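PDB 4HVL: membrane-anchored mycosin mycp1 from Mycobacterium thermoresistibile, which is a subtilisin-like serine protease of the mycosin type and an essential component of the ESX-1 type VII secretion system of mycobacteria. Local coordinates for residues 185-190 and 243-248; 222-227 and 270-275. All blocks are in the same frame, centred on the assembly; numbering follows the deposited sequence.

Interaction 1. Residues 185-190 and 243-248; sequences YKVTRP and QTIVSP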
ATOM      1  N   TYR A 185       2.241   2.198  16.152  1.00 19.90           N
ATOM      2  CA  TYR A 185       2.142   2.245  17.601  1.00 20.34           C
ATOM      3  C   TYR A 185       3.531   2.145  18.232  1.00 20.88           C
ATOM      4  O   TYR A 185       4.490   1.735  17.571  1.00 20.19           O
ATOM      5  CB  TYR A 185       1.197   1.155  18.119  1.00 19.90           C
ATOM      6  CG  TYR A 185       1.523  -0.277  17.749  1.00 19.24           C
ATOM      7  CD1 TYR A 185       1.059  -0.836  16.555  1.00 18.16           C
ATOM      8  CD2 TYR A 185       2.238  -1.105  18.620  1.00 19.57           C
ATOM      9  CE1 TYR A 185       1.317  -2.141  16.225  1.00 17.57           C
ATOM     10  CE2 TYR A 185       2.488  -2.432  18.295  1.00 19.15           C
ATOM     11  CZ  TYR A 185       2.021  -2.947  17.094  1.00 18.47           C
ATOM     12  OH  TYR A 185       2.287  -4.268  16.736  1.00 18.27           O
ATOM     13  N   LYS A 186       3.625   2.531  19.497  1.00 22.32           N
ATOM     14  CA  LYS A 186       4.897   2.519  20.205  1.00 23.77           C
ATOM     15  C   LYS A 186       5.275   1.098  20.603  1.00 23.63           C
ATOM     16  O   LYS A 186       4.435   0.313  21.048  1.00 22.76           O
ATOM     17  CB  LYS A 186       4.841   3.428  21.429  1.00 26.09           C
ATOM     18  CG  LYS A 186       4.405   4.842  21.062  1.00 27.79           C
ATOM     19  CD  LYS A 186       4.729   5.879  22.113  1.00 30.62           C
ATOM     20  CE  LYS A 186       4.027   5.642  23.445  1.00 32.55           C
ATOM     21  NZ  LYS A 186       4.873   6.160  24.550  1.00 34.19           N
ATOM     22  N   VAL A 187       6.553   0.784  20.435  1.00 24.26           N
ATOM     23  CA  VAL A 187       7.084  -0.543  20.739  1.00 24.91           C
ATOM     24  C   VAL A 187       6.827  -0.971  22.208  1.00 25.95           C
ATOM     25  O   VAL A 187       6.673  -2.159  22.498  1.00 26.25           O
ATOM     26  CB  VAL A 187       8.595  -0.626  20.365  1.00 25.77           C
ATOM     27  CG1 VAL A 187       9.473   0.170  21.322  1.00 26.83           C
ATOM     28  CG2 VAL A 187       9.055  -2.077  20.340  1.00 26.55           C
ATOM     29  N   THR A 188       6.737  -0.010  23.119  1.00 30.13           N
ATOM     30  CA  THR A 188       6.505  -0.316  24.531  1.00 31.61           C
ATOM     31  C   THR A 188       5.029  -0.538  24.863  1.00 32.66           C
ATOM     32  O   THR A 188       4.706  -0.985  25.955  1.00 33.31           O
ATOM     33  CB  THR A 188       7.050   0.811  25.422  1.00 32.44           C
ATOM     34  OG1 THR A 188       6.559   2.068  24.939  1.00 31.67           O
ATOM     35  CG2 THR A 188       8.611   0.795  25.413  1.00 32.32           C
ATOM     36  N   ARG A 189       4.146  -0.236  23.910  1.00 33.14           N
ATOM     37  CA  ARG A 189       2.716  -0.378  24.094  1.00 34.10           C
ATOM     38  C   ARG A 189       2.190  -1.328  23.044  1.00 31.58           C
ATOM     39  O   ARG A 189       1.410  -0.919  22.190  1.00 30.27           O
ATOM     40  CB  ARG A 189       2.036   0.991  23.960  1.00 37.60           C
ATOM     41  CG  ARG A 189       2.309   1.943  25.125  1.00 42.13           C
ATOM     42  CD  ARG A 189       1.468   3.216  25.041  1.00 45.51           C
ATOM     43  NE  ARG A 189       0.030   2.961  25.228  1.00 48.60           N
ATOM     44  CZ  ARG A 189      -0.895   2.900  24.259  1.00 50.11           C
ATOM     45  NH1 ARG A 189      -0.576   3.081  22.980  1.00 50.92           N
ATOM     46  NH2 ARG A 189      -2.170   2.658  24.568  1.00 51.50           N
ATOM     47  N   PRO A 190       2.621  -2.602  23.103  1.00 30.40           N
ATOM     48  CA  PRO A 190       2.339  -3.535  22.018  1.00 29.12           C
ATOM     49  C   PRO A 190       0.862  -3.927  21.914  1.00 29.10           C
ATOM     50  O   PRO A 190       0.238  -4.215  22.914  1.00 29.40           O
ATOM     51  CB  PRO A 190       3.201  -4.759  22.378  1.00 28.87           C
ATOM     52  CG  PRO A 190       3.354  -4.696  23.863  1.00 30.28           C
ATOM     53  CD  PRO A 190       3.440  -3.233  24.168  1.00 31.20           C
ATOM     54  N   GLN A 243      11.512   2.618  17.558  1.00 20.85           N
ATOM     55  CA  GLN A 243      10.538   3.119  18.544  1.00 22.32           C
ATOM     56  C   GLN A 243       9.080   2.939  18.091  1.00 21.14           C
ATOM     57  O   GLN A 243       8.182   2.801  18.931  1.00 21.24           O
ATOM     58  CB  GLN A 243      10.778   4.605  18.799  1.00 24.30           C
ATOM     59  CG  GLN A 243      12.212   4.921  19.187  1.00 27.25           C
ATOM     60  CD  GLN A 243      12.500   6.413  19.221  1.00 30.89           C
ATOM     61  OE1 GLN A 243      11.770   7.230  18.623  1.00 32.97           O
ATOM     62  NE2 GLN A 243      13.577   6.780  19.911  1.00 33.22           N
ATOM     63  N   THR A 244       8.854   2.996  16.776  1.00 19.85           N
ATOM     64  CA  THR A 244       7.522   2.927  16.195  1.00 19.45           C
ATOM     65  C   THR A 244       7.371   1.676  15.316  1.00 18.64           C
ATOM     66  O   THR A 244       8.082   1.506  14.336  1.00 18.03           O
ATOM     67  CB  THR A 244       7.227   4.197  15.376  1.00 19.58           C
ATOM     68  OG1 THR A 244       7.347   5.338  16.222  1.00 20.24           O
ATOM     69  CG2 THR A 244       5.820   4.183  14.786  1.00 19.35           C
ATOM     70  N   ILE A 245       6.476   0.781  15.718  1.00 18.78           N
ATOM     71  CA  ILE A 245       6.082  -0.353  14.900  1.00 18.55           C
ATOM     72  C   ILE A 245       5.101   0.163  13.841  1.00 17.61           C
ATOM     73  O   ILE A 245       4.187   0.933  14.167  1.00 18.05           O
ATOM     74  CB  ILE A 245       5.397  -1.444  15.760  1.00 19.95           C
ATOM     75  CG1 ILE A 245       6.359  -1.968  16.840  1.00 21.12           C
ATOM     76  CG2 ILE A 245       4.834  -2.580  14.902  1.00 19.51           C
ATOM     77  CD1 ILE A 245       7.693  -2.452  16.294  1.00 21.69           C
ATOM     78  N   VAL A 246       5.327  -0.213  12.586  1.00 16.32           N
ATOM     79  CA  VAL A 246       4.367  -0.007  11.494  1.00 15.83           C
ATOM     80  C   VAL A 246       3.883  -1.380  11.029  1.00 15.32           C
ATOM     81  O   VAL A 246       4.702  -2.259  10.680  1.00 14.66           O
ATOM     82  CB  VAL A 246       5.007   0.751  10.304  1.00 15.85           C
ATOM     83  CG1 VAL A 246       3.961   1.060   9.241  1.00 16.01           C
ATOM     84  CG2 VAL A 246       5.665   2.048  10.784  1.00 16.06           C
ATOM     85  N   SER A 247       2.571  -1.581  11.039  1.00 14.84           N
ATOM     86  CA  SER A 247       1.982  -2.880  10.671  1.00 15.23           C
ATOM     87  C   SER A 247       0.981  -2.701   9.531  1.00 15.17           C
ATOM     88  O   SER A 247       0.193  -1.770   9.556  1.00 15.41           O
ATOM     89  CB  SER A 247       1.255  -3.516  11.861  1.00 15.75           C
ATOM     90  OG  SER A 247       0.795  -4.835  11.561  1.00 16.31           O
ATOM     91  N   PRO A 248       0.964  -3.635   8.568  1.00 15.28           N
ATOM     92  CA  PRO A 248       1.678  -4.918   8.519  1.00 15.51           C
ATOM     93  C   PRO A 248       3.086  -4.809   7.903  1.00 15.35           C
ATOM     94  O   PRO A 248       3.723  -5.827   7.617  1.00 15.25           O
ATOM     95  CB  PRO A 248       0.774  -5.762   7.634  1.00 15.81           C
ATOM     96  CG  PRO A 248       0.262  -4.766   6.649  1.00 15.58           C
ATOM     97  CD  PRO A 248       0.024  -3.508   7.441  1.00 15.43           C
TER
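Apart from the parallel sheet of the subtilisin fold, the chain forms a small two-stranded antiparallel sheet, in which Y185 and K186 of strand 183-186 pair with I245 and T244 of strand 244-247. Y185 and I245 form a hydrogen-bonded pair: Y185 N donates to I245 O at 3.1 Å, and I245 N returns a bond of 2.9 Å to Y185 O. K186 and T244 make the adjoining non-hydrogen-bonded pair. Where strand 183-186 gives way to a type I turn from K186 to R189, a third bond of 3.0 Å, from V187 N to Q243 O, carries the pairing one step further.

On the face bearing Y185 and I245, the two side chains cross obliquely. CG of Y185 sits between its backbone N and carbonyl carbon (chi1 57°), and the end of the ring comes back toward strand 244-247. I245 CB lies over one ring face, offset toward the rim, in a CH-pi contact 4.0 Å from the Y185 centroid and 13° off the normal. I245 CG2 meets the phenol end, 3.6 Å from Y185 CZ, while I245 CD1 reaches V187 CG2 at 4.3 Å. The phenol OH bonds to E193, whose carboxylate also takes S247 OG. The hydroxyl of this buried tyrosine is therefore satisfied, and burial costs it no lost hydrogen bond.

Interaction 2. Residues 222-227 and 270-275; sequences CTQNPP and FSMSGP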
ATOM      1  N   CYS A 222       2.614   8.122  13.937  1.00 34.68           N
ATOM      2  CA  CYS A 222       3.766   7.637  13.178  1.00 31.55           C
ATOM      3  C   CYS A 222       4.908   8.628  13.307  1.00 30.80           C
ATOM      4  O   CYS A 222       5.016   9.583  12.528  1.00 29.91           O
ATOM      5  CB  CYS A 222       3.437   7.438  11.699  1.00 30.31           C
ATOM      6  SG  CYS A 222       2.061   6.330  11.356  1.00 30.24           S
ATOM      7  N   THR A 223       5.755   8.392  14.299  1.00 23.19           N
ATOM      8  CA  THR A 223       6.942   9.186  14.503  1.00 23.68           C
ATOM      9  C   THR A 223       8.103   8.374  13.937  1.00 22.37           C
ATOM     10  O   THR A 223       8.179   7.155  14.139  1.00 22.11           O
ATOM     11  CB  THR A 223       7.113   9.576  15.988  1.00 25.20           C
ATOM     12  OG1 THR A 223       7.156   8.404  16.801  1.00 25.41           O
ATOM     13  CG2 THR A 223       5.940  10.415  16.430  1.00 26.61           C
ATOM     14  N   GLN A 224       8.953   9.054  13.168  1.00 21.53           N
ATOM     15  CA  GLN A 224      10.076   8.458  12.432  1.00 20.76           C
ATOM     16  C   GLN A 224      10.967   7.591  13.306  1.00 20.45           C
ATOM     17  O   GLN A 224      11.294   7.978  14.427  1.00 20.93           O
ATOM     18  CB  GLN A 224      10.941   9.572  11.827  1.00 21.87           C
ATOM     19  CG  GLN A 224      12.034   9.129  10.853  1.00 21.70           C
ATOM     20  CD  GLN A 224      11.490   8.259   9.738  1.00 20.90           C
ATOM     21  OE1 GLN A 224      11.312   7.051   9.906  1.00 20.48           O
ATOM     22  NE2 GLN A 224      11.224   8.863   8.596  1.00 20.92           N
ATOM     23  N   ASN A 225      11.387   6.439  12.795  1.00 19.17           N
ATOM     24  CA  ASN A 225      12.324   5.599  13.530  1.00 19.38           C
ATOM     25  C   ASN A 225      13.760   6.096  13.346  1.00 20.43           C
ATOM     26  O   ASN A 225      14.106   6.564  12.269  1.00 20.25           O
ATOM     27  CB  ASN A 225      12.241   4.139  13.071  1.00 18.32           C
ATOM     28  CG  ASN A 225      11.115   3.388  13.733  1.00 17.78           C
ATOM     29  OD1 ASN A 225      10.948   3.450  14.962  1.00 17.65           O
ATOM     30  ND2 ASN A 225      10.334   2.647  12.929  1.00 17.21           N
ATOM     31  N   PRO A 226      14.598   5.996  14.400  1.00 21.74           N
ATOM     32  CA  PRO A 226      16.034   6.341  14.244  1.00 22.99           C
ATOM     33  C   PRO A 226      16.769   5.356  13.342  1.00 22.89           C
ATOM     34  O   PRO A 226      16.338   4.217  13.214  1.00 22.12           O
ATOM     35  CB  PRO A 226      16.595   6.239  15.679  1.00 23.56           C
ATOM     36  CG  PRO A 226      15.428   6.276  16.582  1.00 23.13           C
ATOM     37  CD  PRO A 226      14.241   5.758  15.805  1.00 21.99           C
ATOM     38  N   PRO A 227      17.879   5.785  12.720  1.00 24.54           N
ATOM     39  CA  PRO A 227      18.659   4.836  11.940  1.00 24.94           C
ATOM     40  C   PRO A 227      19.345   3.742  12.801  1.00 25.21           C
ATOM     41  O   PRO A 227      19.433   3.862  14.013  1.00 24.46           O
ATOM     42  CB  PRO A 227      19.725   5.726  11.286  1.00 26.33           C
ATOM     43  CG  PRO A 227      19.876   6.877  12.210  1.00 26.84           C
ATOM     44  CD  PRO A 227      18.500   7.122  12.739  1.00 26.17           C
ATOM     45  N   PHE A 270       8.614  12.181   4.502  1.00 21.97           N
ATOM     46  CA  PHE A 270       7.525  11.629   5.282  1.00 20.99           C
ATOM     47  C   PHE A 270       7.548  10.090   5.328  1.00 19.98           C
ATOM     48  O   PHE A 270       6.727   9.480   6.006  1.00 19.97           O
ATOM     49  CB  PHE A 270       6.193  12.114   4.714  1.00 20.66           C
ATOM     50  CG  PHE A 270       6.035  11.850   3.255  1.00 20.16           C
ATOM     51  CD1 PHE A 270       5.701  10.576   2.795  1.00 19.51           C
ATOM     52  CD2 PHE A 270       6.228  12.874   2.324  1.00 20.94           C
ATOM     53  CE1 PHE A 270       5.544  10.333   1.438  1.00 19.40           C
ATOM     54  CE2 PHE A 270       6.085  12.629   0.969  1.00 20.56           C
ATOM     55  CZ  PHE A 270       5.750  11.358   0.526  1.00 19.63           C
ATOM     56  N   SER A 271       8.467   9.455   4.612  1.00 19.46           N
ATOM     57  CA  SER A 271       8.434   7.991   4.488  1.00 18.45           C
ATOM     58  C   SER A 271       8.954   7.376   5.789  1.00 17.94           C
ATOM     59  O   SER A 271      10.039   7.710   6.242  1.00 18.28           O
ATOM     60  CB  SER A 271       9.276   7.530   3.297  1.00 18.57           C
ATOM     61  OG  SER A 271       9.005   6.188   2.942  1.00 18.05           O
ATOM     62  N   MET A 272       8.159   6.504   6.393  1.00 17.29           N
ATOM     63  CA  MET A 272       8.520   5.842   7.649  1.00 17.30           C
ATOM     64  C   MET A 272       9.612   4.797   7.419  1.00 17.48           C
ATOM     65  O   MET A 272       9.425   3.830   6.674  1.00 16.76           O
ATOM     66  CB  MET A 272       7.286   5.160   8.271  1.00 16.86           C
ATOM     67  CG  MET A 272       6.400   6.098   9.086  1.00 17.75           C
ATOM     68  SD  MET A 272       7.163   6.709  10.621  1.00 19.23           S
ATOM     69  CE  MET A 272       7.461   5.155  11.440  1.00 19.01           C
ATOM     70  N   SER A 273      10.751   4.991   8.078  1.00 18.46           N
ATOM     71  CA  SER A 273      11.874   4.085   7.947  1.00 18.21           C
ATOM     72  C   SER A 273      11.745   2.964   8.949  1.00 17.91           C
ATOM     73  O   SER A 273      11.170   3.139  10.040  1.00 17.75           O
ATOM     74  CB  SER A 273      13.212   4.824   8.211  1.00 19.08           C
ATOM     75  OG  SER A 273      13.373   5.117   9.596  1.00 19.12           O
ATOM     76  N   GLY A 274      12.338   1.826   8.609  1.00 17.63           N
ATOM     77  CA  GLY A 274      12.537   0.771   9.578  1.00 17.88           C
ATOM     78  C   GLY A 274      13.311  -0.428   9.058  1.00 17.92           C
ATOM     79  O   GLY A 274      13.588  -0.522   7.847  1.00 17.45           O
ATOM     80  N   PRO A 275      13.617  -1.378   9.962  1.00 17.54           N
ATOM     81  CA  PRO A 275      14.370  -2.563   9.559  1.00 17.94           C
ATOM     82  C   PRO A 275      13.654  -3.452   8.531  1.00 17.21           C
ATOM     83  O   PRO A 275      14.286  -4.332   7.956  1.00 17.37           O
ATOM     84  CB  PRO A 275      14.597  -3.315  10.880  1.00 18.40           C
ATOM     85  CG  PRO A 275      13.507  -2.872  11.783  1.00 18.31           C
ATOM     86  CD  PRO A 275      13.153  -1.458  11.363  1.00 18.19           C
TER
HETATM   87  O   HOH W   1      15.173   3.296  10.832  1.00 19.04           O
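Q224 and N225 reach with their amides to the backbone of S271 and S273. Q224 OE1 accepts three hydrogen bonds. S273 N lies on a lone pair in the carbonyl plane, 2.8 Å from Q224 OE1, and S273 OG, at the same distance, approaches from above that plane; the third donor is N225 N. At the other end, Q224 NE2 donates to S271 O at 2.9 Å, almost within its own amide plane and nearly straight (168°). With both ends engaged, the amide is held against rotation. Q224 CG is anti to the backbone N (chi1 -171°), and the bend at chi2 places CD so that the amide lies beside S271 and S273. N225 ND2 adds a bond of 3.0 Å to S273 O, and its OD1 accepts from Q243 N and T244 N at the start of strand 244-247, gripping this amide too at both ends.

The contact joins two irregular loops of the subtilase fold, one following strand 210-214 and the other lying between strands 256-261 and 277-282; every direct hydrogen bond between them uses a side chain.

Packing centres on M272, bent at chi2 and chi3. Its SD makes an apolar contact with C222 CB at 3.9 Å, its CE methyl touches the carbonyl of T223, 3.4 Å from O, and the side chain also packs on strand 244-247. C222 is itself tied by a disulfide to C184. One water donates to S273 OG and to P226 O, each at 2.8 Å.

From the N terminus the segments come in the order 185-190, 222-227, 243-248 and 270-275, so the two contacts cross. Interaction 1 closes a loop of 52 intervening residues, which holds helix 194-206, strand 210-214 and the first segment of interaction 2. Interaction 2 closes one of 42 residues, which in turn holds strand 244-247 and strand 256-261. Their centres lie about 11 Å apart, and they touch: N225 caps the entry to strand 244-247 with its side-chain oxygen, while M272 CE packs on V246 CG2. Together they tie the small antiparallel sheet to the loops that leave strands 210-214 and 256-261, neighbours in the central parallel sheet.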